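Cystatin-F (Homo sapiens, PDB 2CH9) inhibits papain-like cysteine proteases such as papain and cathepsin L, forms a disulfide-linked homodimer, and may act in immune regulation. Local coordinates at residues D47-K52 with I75-C80; S54-A59 with L71-G76. One frame throughout, in Å; residues are numbered along the deposited sequence.

Interaction 1: D47-K52 with I75-C80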
ATOM      1  N   ASP A  47       3.115 -23.175  13.440  1.00 56.20           N
ATOM      2  CA  ASP A  47       4.026 -23.330  14.559  1.00 56.33           C
ATOM      3  C   ASP A  47       3.267 -24.026  15.683  1.00 56.61           C
ATOM      4  O   ASP A  47       2.028 -24.089  15.669  1.00 56.53           O
ATOM      5  CB  ASP A  47       4.549 -21.968  15.028  1.00 56.26           C
ATOM      6  CG  ASP A  47       5.851 -22.079  15.806  1.00 56.17           C
ATOM      7  OD1 ASP A  47       6.911 -22.320  15.186  1.00 55.44           O
ATOM      8  OD2 ASP A  47       5.819 -21.927  17.042  1.00 56.06           O
ATOM      9  N   MET A  48       3.997 -24.548  16.657  1.00 56.50           N
ATOM     10  CA  MET A  48       3.350 -25.142  17.806  1.00 56.88           C
ATOM     11  C   MET A  48       3.047 -24.089  18.884  1.00 55.59           C
ATOM     12  O   MET A  48       2.202 -24.301  19.755  1.00 55.42           O
ATOM     13  CB  MET A  48       4.163 -26.338  18.307  1.00 56.99           C
ATOM     14  CG  MET A  48       4.867 -26.199  19.632  1.00 58.04           C
ATOM     15  SD  MET A  48       4.862 -27.828  20.407  1.00 60.96           S
ATOM     16  CE  MET A  48       3.092 -28.109  20.601  1.00 61.45           C
ATOM     17  N   PHE A  49       3.728 -22.948  18.797  1.00 54.61           N
ATOM     18  CA  PHE A  49       3.485 -21.815  19.691  1.00 53.84           C
ATOM     19  C   PHE A  49       2.888 -20.607  18.970  1.00 53.45           C
ATOM     20  O   PHE A  49       3.081 -20.426  17.763  1.00 52.93           O
ATOM     21  CB  PHE A  49       4.776 -21.396  20.397  1.00 53.83           C
ATOM     22  CG  PHE A  49       5.335 -22.441  21.326  1.00 53.99           C
ATOM     23  CD1 PHE A  49       4.766 -22.657  22.577  1.00 53.45           C
ATOM     24  CD2 PHE A  49       6.439 -23.199  20.952  1.00 54.02           C
ATOM     25  CE1 PHE A  49       5.282 -23.620  23.442  1.00 53.74           C
ATOM     26  CE2 PHE A  49       6.962 -24.172  21.818  1.00 54.94           C
ATOM     27  CZ  PHE A  49       6.381 -24.380  23.061  1.00 53.50           C
ATOM     28  N   LEU A  50       2.167 -19.780  19.722  1.00 52.92           N
ATOM     29  CA  LEU A  50       1.687 -18.505  19.202  1.00 52.92           C
ATOM     30  C   LEU A  50       2.824 -17.469  19.176  1.00 52.54           C
ATOM     31  O   LEU A  50       3.694 -17.449  20.054  1.00 52.47           O
ATOM     32  CB  LEU A  50       0.526 -17.958  20.047  1.00 52.67           C
ATOM     33  CG  LEU A  50      -0.818 -18.674  20.160  1.00 53.19           C
ATOM     34  CD1 LEU A  50      -1.659 -17.968  21.219  1.00 52.37           C
ATOM     35  CD2 LEU A  50      -1.551 -18.719  18.824  1.00 53.95           C
ATOM     36  N   PHE A  51       2.799 -16.605  18.170  1.00 52.41           N
ATOM     37  CA  PHE A  51       3.714 -15.472  18.113  1.00 52.29           C
ATOM     38  C   PHE A  51       2.993 -14.227  18.597  1.00 52.54           C
ATOM     39  O   PHE A  51       1.769 -14.191  18.606  1.00 52.52           O
ATOM     40  CB  PHE A  51       4.230 -15.278  16.691  1.00 51.90           C
ATOM     41  CG  PHE A  51       5.341 -16.220  16.313  1.00 52.22           C
ATOM     42  CD1 PHE A  51       5.124 -17.595  16.250  1.00 51.99           C
ATOM     43  CD2 PHE A  51       6.607 -15.728  15.995  1.00 52.29           C
ATOM     44  CE1 PHE A  51       6.159 -18.472  15.889  1.00 52.08           C
ATOM     45  CE2 PHE A  51       7.647 -16.591  15.636  1.00 52.36           C
ATOM     46  CZ  PHE A  51       7.422 -17.966  15.580  1.00 52.43           C
ATOM     47  N   LYS A  52       3.757 -13.207  18.981  1.00 52.82           N
ATOM     48  CA  LYS A  52       3.201 -11.946  19.459  1.00 53.34           C
ATOM     49  C   LYS A  52       4.051 -10.788  18.932  1.00 53.91           C
ATOM     50  O   LYS A  52       5.281 -10.912  18.789  1.00 54.21           O
ATOM     51  CB  LYS A  52       3.178 -11.950  20.994  1.00 53.26           C
ATOM     52  CG  LYS A  52       2.588 -10.723  21.681  1.00 53.36           C
ATOM     53  CD  LYS A  52       2.653 -10.889  23.191  1.00 53.23           C
ATOM     54  CE  LYS A  52       2.066  -9.703  23.918  1.00 53.88           C
ATOM     55  NZ  LYS A  52       2.166  -9.856  25.405  1.00 55.07           N
ATOM     56  N   ILE A  75       7.866  -9.628  15.214  1.00 53.70           N
ATOM     57  CA  ILE A  75       7.078 -10.602  15.966  1.00 53.25           C
ATOM     58  C   ILE A  75       7.992 -11.668  16.553  1.00 53.18           C
ATOM     59  O   ILE A  75       9.035 -11.973  15.979  1.00 52.94           O
ATOM     60  CB  ILE A  75       5.969 -11.239  15.107  1.00 53.23           C
ATOM     61  CG1 ILE A  75       6.562 -12.064  13.954  1.00 53.18           C
ATOM     62  CG2 ILE A  75       5.020 -10.152  14.570  1.00 52.44           C
ATOM     63  CD1 ILE A  75       5.534 -12.931  13.250  1.00 51.24           C
ATOM     64  N   GLY A  76       7.608 -12.212  17.705  1.00 52.57           N
ATOM     65  CA  GLY A  76       8.422 -13.202  18.392  1.00 52.39           C
ATOM     66  C   GLY A  76       7.616 -14.363  18.938  1.00 52.43           C
ATOM     67  O   GLY A  76       6.446 -14.202  19.308  1.00 52.17           O
ATOM     68  N   ARG A  77       8.245 -15.537  18.994  1.00 52.33           N
ATOM     69  CA  ARG A  77       7.586 -16.727  19.520  1.00 52.24           C
ATOM     70  C   ARG A  77       7.365 -16.593  21.026  1.00 52.14           C
ATOM     71  O   ARG A  77       8.272 -16.194  21.756  1.00 52.10           O
ATOM     72  CB  ARG A  77       8.386 -17.988  19.194  1.00 51.93           C
ATOM     73  CG  ARG A  77       7.650 -19.267  19.568  1.00 51.81           C
ATOM     74  CD  ARG A  77       8.480 -20.520  19.345  1.00 52.63           C
ATOM     75  NE  ARG A  77       8.476 -20.968  17.951  1.00 52.74           N
ATOM     76  CZ  ARG A  77       9.569 -21.212  17.233  1.00 55.05           C
ATOM     77  NH1 ARG A  77      10.776 -21.067  17.768  1.00 55.42           N
ATOM     78  NH2 ARG A  77       9.459 -21.618  15.973  1.00 54.87           N
ATOM     79  N   THR A  78       6.147 -16.900  21.474  1.00 52.48           N
ATOM     80  CA  THR A  78       5.811 -16.905  22.899  1.00 52.50           C
ATOM     81  C   THR A  78       5.825 -18.329  23.462  1.00 52.64           C
ATOM     82  O   THR A  78       6.033 -19.299  22.729  1.00 52.32           O
ATOM     83  CB  THR A  78       4.418 -16.280  23.177  1.00 52.64           C
ATOM     84  OG1 THR A  78       3.392 -17.152  22.689  1.00 53.58           O
ATOM     85  CG2 THR A  78       4.276 -14.925  22.523  1.00 52.05           C
ATOM     86  N   THR A  79       5.586 -18.446  24.766  1.00 53.03           N
ATOM     87  CA  THR A  79       5.550 -19.742  25.441  1.00 53.29           C
ATOM     88  C   THR A  79       4.129 -20.325  25.489  1.00 53.70           C
ATOM     89  O   THR A  79       3.887 -21.335  26.156  1.00 53.80           O
ATOM     90  CB  THR A  79       6.092 -19.644  26.890  1.00 53.39           C
ATOM     91  OG1 THR A  79       5.284 -18.728  27.637  1.00 53.14           O
ATOM     92  CG2 THR A  79       7.539 -19.173  26.908  1.00 53.04           C
ATOM     93  N   CYS A  80       3.194 -19.676  24.794  1.00 53.61           N
ATOM     94  CA  CYS A  80       1.811 -20.127  24.748  1.00 53.45           C
ATOM     95  C   CYS A  80       1.588 -20.993  23.543  1.00 52.63           C
ATOM     96  O   CYS A  80       1.845 -20.578  22.421  1.00 51.92           O
ATOM     97  CB  CYS A  80       0.859 -18.952  24.627  1.00 53.79           C
ATOM     98  SG  CYS A  80       0.574 -17.965  26.087  1.00 56.96           S
TER
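The Phe51 ring carries Arg77 on one face: Arg77 CA lies over the ring centre, and Arg77 CB makes a CH-pi contact 3.9 Å from the centroid of the Phe51 ring. CG of Asp47 lies at the edge of the same ring. Phe51 CZ lies over one face of the Arg77 guanidinium. The Phe49 ring has Met48 CG toward the rim of one face and the backbone carbonyl of Cys80 at its edge. These groups sit at the open end of the antiparallel hairpin made by strands 49-63 and 67-78 of the cystatin fold. Asp47 meets the guanidinium of Arg77 at its edge, with the two flat groups 13° apart. The salt bridge is side-on and uses two nitrogens: Arg77 NH2 reaches Asp47 OD1 at 2.8 Å, and Arg77 NE reaches Asp47 OD2 at 3.0 Å. Both oxygens are met on the syn side. The remaining nitrogen, NH1, bonds to the carbonyl of Leu99. On the anti side Asp47 OD2 also accepts Phe49 N at 2.9 Å, closing an Asx turn. Phe49 N and Arg77 NE reach this oxygen from opposite faces of the carboxylate. With the bond to OD1, three bonds fix the turn of the Asp47 carboxylate. Phe51 and Ile75 also pack on helix 28-44. Where the chain turns a corner at Thr79 and Cys80, Leu50 N donates to Cys80 O, and a disulfide ties Cys80 to Cys91. Leu50 O takes two donors from Thr78: the backbone N at 2.9 Å, and OG1 at 2.7 Å from above the carbonyl plane.

Interaction 2: S54-A59 with L71-G76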
ATOM      1  N   SER A  54       6.406  -7.876  18.900  1.00 54.17           N
ATOM      2  CA  SER A  54       7.427  -7.530  19.889  1.00 54.34           C
ATOM      3  C   SER A  54       7.925  -6.095  19.771  1.00 54.49           C
ATOM      4  O   SER A  54       8.357  -5.517  20.760  1.00 54.62           O
ATOM      5  CB  SER A  54       8.598  -8.526  19.872  1.00 54.38           C
ATOM      6  OG  SER A  54       9.333  -8.471  18.660  1.00 54.92           O
ATOM      7  N   ARG A  55       7.863  -5.520  18.570  1.00 54.75           N
ATOM      8  CA  ARG A  55       8.343  -4.159  18.346  1.00 55.10           C
ATOM      9  C   ARG A  55       7.732  -3.597  17.076  1.00 54.93           C
ATOM     10  O   ARG A  55       7.652  -4.287  16.075  1.00 55.33           O
ATOM     11  CB  ARG A  55       9.880  -4.143  18.257  1.00 55.01           C
ATOM     12  CG  ARG A  55      10.507  -2.769  18.129  1.00 57.02           C
ATOM     13  CD  ARG A  55      11.977  -2.779  18.582  1.00 59.95           C
ATOM     14  NE  ARG A  55      12.866  -3.340  17.565  1.00 62.43           N
ATOM     15  CZ  ARG A  55      13.877  -2.684  16.993  1.00 64.64           C
ATOM     16  NH1 ARG A  55      14.156  -1.428  17.337  1.00 64.40           N
ATOM     17  NH2 ARG A  55      14.618  -3.289  16.069  1.00 65.10           N
ATOM     18  N   ILE A  56       7.303  -2.343  17.117  1.00 54.55           N
ATOM     19  CA  ILE A  56       6.823  -1.668  15.924  1.00 54.03           C
ATOM     20  C   ILE A  56       7.824  -0.575  15.616  1.00 54.10           C
ATOM     21  O   ILE A  56       7.943   0.392  16.372  1.00 53.63           O
ATOM     22  CB  ILE A  56       5.423  -1.071  16.128  1.00 54.12           C
ATOM     23  CG1 ILE A  56       4.450  -2.158  16.560  1.00 54.07           C
ATOM     24  CG2 ILE A  56       4.945  -0.367  14.844  1.00 53.42           C
ATOM     25  CD1 ILE A  56       3.271  -1.638  17.312  1.00 56.83           C
ATOM     26  N   THR A  57       8.558  -0.739  14.517  1.00 53.75           N
ATOM     27  CA  THR A  57       9.661   0.167  14.218  1.00 53.56           C
ATOM     28  C   THR A  57       9.232   1.360  13.367  1.00 53.24           C
ATOM     29  O   THR A  57       9.750   2.463  13.538  1.00 52.21           O
ATOM     30  CB  THR A  57      10.862  -0.570  13.576  1.00 53.67           C
ATOM     31  OG1 THR A  57      10.384  -1.592  12.701  1.00 54.62           O
ATOM     32  CG2 THR A  57      11.698  -1.232  14.649  1.00 54.07           C
ATOM     33  N   ARG A  58       8.272   1.136  12.468  1.00 52.89           N
ATOM     34  CA  ARG A  58       7.787   2.185  11.562  1.00 53.52           C
ATOM     35  C   ARG A  58       6.302   1.996  11.297  1.00 51.94           C
ATOM     36  O   ARG A  58       5.803   0.876  11.317  1.00 51.39           O
ATOM     37  CB  ARG A  58       8.594   2.204  10.242  1.00 53.33           C
ATOM     38  CG  ARG A  58      10.030   2.638  10.442  1.00 54.84           C
ATOM     39  CD  ARG A  58      10.822   2.892   9.160  1.00 57.82           C
ATOM     40  NE  ARG A  58      11.459   1.666   8.672  1.00 66.27           N
ATOM     41  CZ  ARG A  58      12.319   1.605   7.653  1.00 67.54           C
ATOM     42  NH1 ARG A  58      12.659   2.709   6.990  1.00 69.18           N
ATOM     43  NH2 ARG A  58      12.829   0.431   7.281  1.00 67.67           N
ATOM     44  N   ALA A  59       5.599   3.097  11.059  1.00 50.97           N
ATOM     45  CA  ALA A  59       4.149   3.048  10.862  1.00 50.85           C
ATOM     46  C   ALA A  59       3.702   4.227  10.000  1.00 50.95           C
ATOM     47  O   ALA A  59       4.138   5.366  10.225  1.00 49.20           O
ATOM     48  CB  ALA A  59       3.428   3.087  12.200  1.00 49.73           C
ATOM     49  N   LEU A  71       2.679  -1.089   8.312  1.00 54.71           N
ATOM     50  CA  LEU A  71       3.473  -1.299   9.520  1.00 55.01           C
ATOM     51  C   LEU A  71       4.728  -2.101   9.260  1.00 55.58           C
ATOM     52  O   LEU A  71       4.729  -3.040   8.470  1.00 55.89           O
ATOM     53  CB  LEU A  71       2.664  -2.017  10.602  1.00 54.75           C
ATOM     54  CG  LEU A  71       1.309  -1.479  11.044  1.00 54.50           C
ATOM     55  CD1 LEU A  71       0.781  -2.379  12.134  1.00 52.43           C
ATOM     56  CD2 LEU A  71       1.396  -0.025  11.556  1.00 52.32           C
ATOM     57  N   GLU A  72       5.798  -1.695   9.939  1.00 55.45           N
ATOM     58  CA  GLU A  72       7.009  -2.477  10.062  1.00 56.00           C
ATOM     59  C   GLU A  72       7.023  -2.952  11.517  1.00 55.76           C
ATOM     60  O   GLU A  72       7.206  -2.163  12.439  1.00 56.21           O
ATOM     61  CB  GLU A  72       8.236  -1.617   9.750  1.00 55.58           C
ATOM     62  CG  GLU A  72       9.538  -2.366   9.692  1.00 56.25           C
ATOM     63  CD  GLU A  72      10.716  -1.439   9.421  1.00 57.53           C
ATOM     64  OE1 GLU A  72      11.117  -0.669  10.338  1.00 61.32           O
ATOM     65  OE2 GLU A  72      11.255  -1.471   8.291  1.00 58.94           O
ATOM     66  N   VAL A  73       6.824  -4.247  11.703  1.00 55.56           N
ATOM     67  CA  VAL A  73       6.562  -4.816  13.023  1.00 55.62           C
ATOM     68  C   VAL A  73       7.417  -6.080  13.212  1.00 55.45           C
ATOM     69  O   VAL A  73       7.533  -6.895  12.297  1.00 56.21           O
ATOM     70  CB  VAL A  73       5.035  -5.104  13.212  0.50 55.46           C
ATOM     71  CG1 VAL A  73       4.432  -5.754  11.972  0.50 55.86           C
ATOM     72  CG2 VAL A  73       4.763  -5.937  14.465  0.50 55.45           C
ATOM     73  N   GLU A  74       8.072  -6.204  14.359  1.00 54.69           N
ATOM     74  CA  GLU A  74       8.768  -7.431  14.697  1.00 54.62           C
ATOM     75  C   GLU A  74       7.834  -8.331  15.504  1.00 54.31           C
ATOM     76  O   GLU A  74       7.082  -7.853  16.352  1.00 54.26           O
ATOM     77  CB  GLU A  74      10.058  -7.144  15.464  1.00 54.33           C
ATOM     78  CG  GLU A  74      11.191  -6.620  14.578  1.00 57.22           C
ATOM     79  CD  GLU A  74      12.347  -6.041  15.371  1.00 60.21           C
ATOM     80  OE1 GLU A  74      12.558  -6.453  16.537  1.00 62.33           O
ATOM     81  OE2 GLU A  74      13.060  -5.169  14.828  1.00 63.03           O
ATOM     82  N   ILE A  75       7.866  -9.628  15.214  1.00 53.70           N
ATOM     83  CA  ILE A  75       7.078 -10.602  15.966  1.00 53.25           C
ATOM     84  C   ILE A  75       7.992 -11.668  16.553  1.00 53.18           C
ATOM     85  O   ILE A  75       9.035 -11.973  15.979  1.00 52.94           O
ATOM     86  CB  ILE A  75       5.969 -11.239  15.107  1.00 53.23           C
ATOM     87  CG1 ILE A  75       6.562 -12.064  13.954  1.00 53.18           C
ATOM     88  CG2 ILE A  75       5.020 -10.152  14.570  1.00 52.44           C
ATOM     89  CD1 ILE A  75       5.534 -12.931  13.250  1.00 51.24           C
ATOM     90  N   GLY A  76       7.608 -12.212  17.705  1.00 52.57           N
ATOM     91  CA  GLY A  76       8.422 -13.202  18.392  1.00 52.39           C
ATOM     92  C   GLY A  76       7.616 -14.363  18.938  1.00 52.43           C
ATOM     93  O   GLY A  76       6.446 -14.202  19.308  1.00 52.17           O
TER
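Strands 54-59 and 71-76 run antiparallel, at 163°, and two classic beta bulges interrupt their pairing: Ser54 and Arg55 both face Glu74, and Thr57 and Arg58 both face Glu72. Glu74 O and Glu72 O each serve both residues, with a shorter bond to the first N and a weak one to the second. Glu72 CG is anti to the backbone N (chi1 -173°) and the chain runs on extended, which brings the carboxylate to Arg58 and Thr57. Arg58 makes a side-on salt bridge to it, the planes 54° apart: NE meets OE1 at 2.9 Å from above the carboxylate plane, and NH2 meets OE2 at 2.7 Å. Thr57 OG1 donates to Glu72 OE1 at 2.6 Å, on its anti side. An alanine at Glu72 would probably leave the Arg58 guanidinium without its paired charge and the Thr57 hydroxyl without this acceptor. Arg55 NH2 makes a salt bridge to Glu74 OE2 at 2.7 Å, while Thr57 CG2 sits above the centre of the Arg55 guanidinium. On the other face Ala59 CB touches Leu71 CD2 at 3.8 Å. This is the bulged hairpin of the cystatin fold, salt bridges on the face of Glu72 and Glu74, Ile56 and Ile75 against helix 28-44.

Interactions 1 and 2 are successive sections of one beta hairpin, with centres about 15 Å apart. Both pair strand 49-63 with strand 67-78. Along the first strand 47-52 precedes 54-59; on the return strand 71-76 precedes 75-80, and the two ranges share Ile75 and Gly76. Interaction 2 is nearer the end of the hairpin with Gln62 to Gly66, a secondary area of contact, as in other cystatins with their proteases. Interaction 1 lies at the far end and includes Cys80 of the disulfide to Cys91. Helix 28-44 packs against one face along both. The hairpin thus probably presents the contact loop at one end, while the disulfide ties down the other.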